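Local coordinates for protein A49R (Vaccinia virus, PDB 4D5T), which inhibits host NF-kappa-B activation by binding BTRC and so diminishing ubiquitination of the inhibitor NFKBIA, at residues Asn85-Phe90 / Ser124-Ile129. Sequence-based numbering, arbitrary orientation.
Sequences NKFMSF and SRIADI
In this Bcl-2-family helical fold, a largely buried contact joins the C-terminal regions of two helices: Phe87 and Phe90, from that of helix 76-87, meet Arg125, Ile126 and Ile129, from that of helix 112-126. The Phe87 ring reaches across tip first: its CZ lies 3.4 Å from Arg125 CB, and its edge, nearly in plane, faces the backbone N of Ile126. Phe87 CE2 touches Ile126 CG1 at 3.8 Å. The Phe90 edge, with CD2 3.5 Å above the centre, is set over one face of the Phe87 ring. A type I turn from Ile126 to Ile129, with Ile129 N bonded to Ile126 O (3.1 Å), brings Ile129 up to Phe90. Ile129 CG2 packs on Phe90 CB at 3.6 Å. With CG1 of Ile129 between the backbone N and the carbonyl carbon (chi1 76°), Ile129 CD1 reaches Phe90 CD1 at 3.7 Å. No hydrogen bond crosses this apolar packing; Ile126 continues onto Val37 and Ile40 of helix 29-40, and Phe90 onto Ile98 and Ile102 of helix 95-109. Arg125 bends at chi2 and chi3, carrying its guanidinium away to a salt bridge, NH1 to Asp128 OD2 at 2.9 Å (N-H...O 149°), met on the anti side, out of the carboxylate plane.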
ATOM      1  N   ASN A  85      15.055   3.229   1.678  1.00 33.93           N
ATOM      2  CA  ASN A  85      14.701   2.576   2.975  1.00 32.49           C
ATOM      3  C   ASN A  85      13.420   1.771   2.864  1.00 30.98           C
ATOM      4  O   ASN A  85      13.387   0.635   3.246  1.00 30.94           O
ATOM      5  CB  ASN A  85      14.559   3.670   4.060  1.00 38.21           C
ATOM      6  CG  ASN A  85      14.121   3.131   5.428  1.00 45.81           C
ATOM      7  OD1 ASN A  85      13.006   2.694   5.625  1.00 51.81           O
ATOM      8  ND2 ASN A  85      14.996   3.223   6.387  1.00 52.81           N
ATOM      9  N   LYS A  86      12.353   2.357   2.324  1.00 30.55           N
ATOM     10  CA  LYS A  86      11.054   1.655   2.317  1.00 27.83           C
ATOM     11  C   LYS A  86      11.054   0.483   1.302  1.00 27.54           C
ATOM     12  O   LYS A  86      10.510  -0.584   1.573  1.00 26.05           O
ATOM     13  CB  LYS A  86       9.936   2.580   1.946  1.00 26.61           C
ATOM     14  CG  LYS A  86       9.617   3.718   2.931  1.00 30.90           C
ATOM     15  CD  LYS A  86       9.329   3.287   4.335  1.00 29.61           C
ATOM     16  CE  LYS A  86       8.828   4.456   5.152  1.00 32.98           C
ATOM     17  NZ  LYS A  86       8.560   4.033   6.545  1.00 32.54           N
ATOM     18  N   PHE A  87      11.755   0.678   0.183  1.00 24.78           N
ATOM     19  CA  PHE A  87      11.825  -0.374  -0.870  1.00 25.20           C
ATOM     20  C   PHE A  87      12.320  -1.665  -0.405  1.00 24.09           C
ATOM     21  O   PHE A  87      11.766  -2.700  -0.805  1.00 22.92           O
ATOM     22  CB  PHE A  87      12.635   0.031  -2.086  1.00 26.17           C
ATOM     23  CG  PHE A  87      12.041  -0.501  -3.356  1.00 26.90           C
ATOM     24  CD1 PHE A  87      12.327  -1.820  -3.661  1.00 26.35           C
ATOM     25  CD2 PHE A  87      11.156   0.158  -4.092  1.00 26.06           C
ATOM     26  CE1 PHE A  87      11.814  -2.410  -4.775  1.00 26.75           C
ATOM     27  CE2 PHE A  87      10.589  -0.433  -5.208  1.00 25.22           C
ATOM     28  CZ  PHE A  87      10.913  -1.724  -5.536  1.00 27.36           C
ATOM     29  N   MET A  88      13.287  -1.661   0.504  1.00 25.60           N
ATOM     30  CA  MET A  88      13.833  -2.910   0.937  1.00 27.23           C
ATOM     31  C   MET A  88      12.777  -3.830   1.608  1.00 23.79           C
ATOM     32  O   MET A  88      12.996  -5.014   1.625  1.00 23.35           O
ATOM     33  CB  MET A  88      15.046  -2.727   1.853  1.00 30.21           C
ATOM     34  CG  MET A  88      16.226  -1.974   1.236  1.00 34.79           C
ATOM     35  SD  MET A  88      16.674  -2.413  -0.464  1.00 39.80           S
ATOM     36  CE  MET A  88      17.621  -1.037  -1.075  1.00 48.60           C
ATOM     37  N   SER A  89      11.668  -3.273   2.134  0.72 23.75           N
ATOM     38  CA  SER A  89      10.609  -4.089   2.777  0.72 23.98           C
ATOM     39  C   SER A  89      10.074  -5.104   1.784  0.72 20.36           C
ATOM     40  O   SER A  89       9.670  -6.185   2.159  0.72 20.03           O
ATOM     41  CB  SER A  89       9.436  -3.241   3.356  0.72 24.75           C
ATOM     42  OG  SER A  89       9.879  -2.279   4.328  0.72 27.60           O
ATOM     43  N   PHE A  90      10.081  -4.759   0.512  1.00 21.33           N
ATOM     44  CA  PHE A  90       9.534  -5.675  -0.525  1.00 21.62           C
ATOM     45  C   PHE A  90      10.331  -6.947  -0.631  1.00 23.37           C
ATOM     46  O   PHE A  90       9.839  -7.987  -1.148  1.00 23.42           O
ATOM     47  CB  PHE A  90       9.474  -5.036  -1.897  1.00 21.79           C
ATOM     48  CG  PHE A  90       8.534  -3.914  -2.014  1.00 21.94           C
ATOM     49  CD1 PHE A  90       7.208  -4.058  -1.672  1.00 23.60           C
ATOM     50  CD2 PHE A  90       8.987  -2.677  -2.415  1.00 23.32           C
ATOM     51  CE1 PHE A  90       6.341  -3.012  -1.765  1.00 24.43           C
ATOM     52  CE2 PHE A  90       8.122  -1.618  -2.519  1.00 24.95           C
ATOM     53  CZ  PHE A  90       6.773  -1.781  -2.204  1.00 22.71           C
ATOM     54  N   SER A 124       9.400   0.487 -12.559  1.00 28.92           N
ATOM     55  CA  SER A 124      10.358  -0.535 -12.987  0.61 30.57           C
ATOM     56  C   SER A 124      10.769  -1.499 -11.881  1.00 28.89           C
ATOM     57  O   SER A 124      10.830  -2.691 -12.117  1.00 28.50           O
ATOM     58  CB  SER A 124      11.627   0.067 -13.525  0.61 31.78           C
ATOM     59  OG  SER A 124      12.405  -0.889 -14.232  0.61 35.32           O
ATOM     60  N   ARG A 125      11.049  -0.978 -10.693  1.00 27.45           N
ATOM     61  CA  ARG A 125      11.543  -1.878  -9.607  1.00 26.50           C
ATOM     62  C   ARG A 125      10.431  -2.689  -8.966  1.00 25.03           C
ATOM     63  O   ARG A 125      10.636  -3.843  -8.526  1.00 24.37           O
ATOM     64  CB  ARG A 125      12.239  -1.013  -8.569  1.00 27.33           C
ATOM     65  CG  ARG A 125      13.512  -0.316  -9.070  1.00 29.06           C
ATOM     66  CD  ARG A 125      14.632  -1.304  -9.354  1.00 30.64           C
ATOM     67  NE  ARG A 125      14.640  -1.706 -10.732  1.00 32.64           N
ATOM     68  CZ  ARG A 125      14.607  -2.932 -11.192  1.00 35.54           C
ATOM     69  NH1 ARG A 125      14.544  -3.975 -10.374  1.00 42.93           N
ATOM     70  NH2 ARG A 125      14.600  -3.101 -12.510  1.00 39.29           N
ATOM     71  N   ILE A 126       9.221  -2.122  -8.823  1.00 24.75           N
ATOM     72  CA  ILE A 126       8.112  -2.895  -8.278  1.00 24.02           C
ATOM     73  C   ILE A 126       7.817  -4.128  -9.165  1.00 24.41           C
ATOM     74  O   ILE A 126       7.381  -5.163  -8.638  1.00 26.28           O
ATOM     75  CB  ILE A 126       6.877  -2.020  -8.036  1.00 26.61           C
ATOM     76  CG1 ILE A 126       7.256  -0.953  -6.955  1.00 28.85           C
ATOM     77  CG2 ILE A 126       5.627  -2.840  -7.716  1.00 28.09           C
ATOM     78  CD1 ILE A 126       6.174  -0.123  -6.394  1.00 28.07           C
ATOM     79  N   ALA A 127       8.033  -4.004 -10.467  1.00 27.89           N
ATOM     80  CA  ALA A 127       7.791  -5.131 -11.362  1.00 29.60           C
ATOM     81  C   ALA A 127       8.583  -6.384 -10.985  1.00 32.44           C
ATOM     82  O   ALA A 127       8.152  -7.474 -11.287  1.00 32.39           O
ATOM     83  CB  ALA A 127       8.049  -4.732 -12.797  1.00 33.96           C
ATOM     84  N   ASP A 128       9.704  -6.244 -10.271  1.00 29.58           N
ATOM     85  CA  ASP A 128      10.521  -7.378  -9.936  1.00 29.95           C
ATOM     86  C   ASP A 128      10.241  -8.015  -8.554  1.00 26.58           C
ATOM     87  O   ASP A 128      10.924  -8.970  -8.154  1.00 27.01           O
ATOM     88  CB  ASP A 128      12.006  -6.989 -10.071  1.00 30.87           C
ATOM     89  CG  ASP A 128      12.451  -6.903 -11.515  1.00 36.71           C
ATOM     90  OD1 ASP A 128      11.733  -7.366 -12.445  1.00 36.99           O
ATOM     91  OD2 ASP A 128      13.541  -6.339 -11.733  1.00 43.44           O
ATOM     92  N   ILE A 129       9.275  -7.499  -7.808  1.00 24.41           N
ATOM     93  CA  ILE A 129       8.989  -8.041  -6.451  1.00 21.57           C
ATOM     94  C   ILE A 129       8.145  -9.296  -6.507  1.00 20.76           C
ATOM     95  O   ILE A 129       7.551  -9.661  -7.537  1.00 22.84           O
ATOM     96  CB  ILE A 129       8.385  -6.973  -5.497  1.00 21.37           C
ATOM     97  CG1 ILE A 129       6.882  -6.676  -5.801  1.00 22.66           C
ATOM     98  CG2 ILE A 129       9.266  -5.728  -5.446  1.00 22.15           C
ATOM     99  CD1 ILE A 129       6.209  -5.745  -4.803  1.00 21.69           C
TER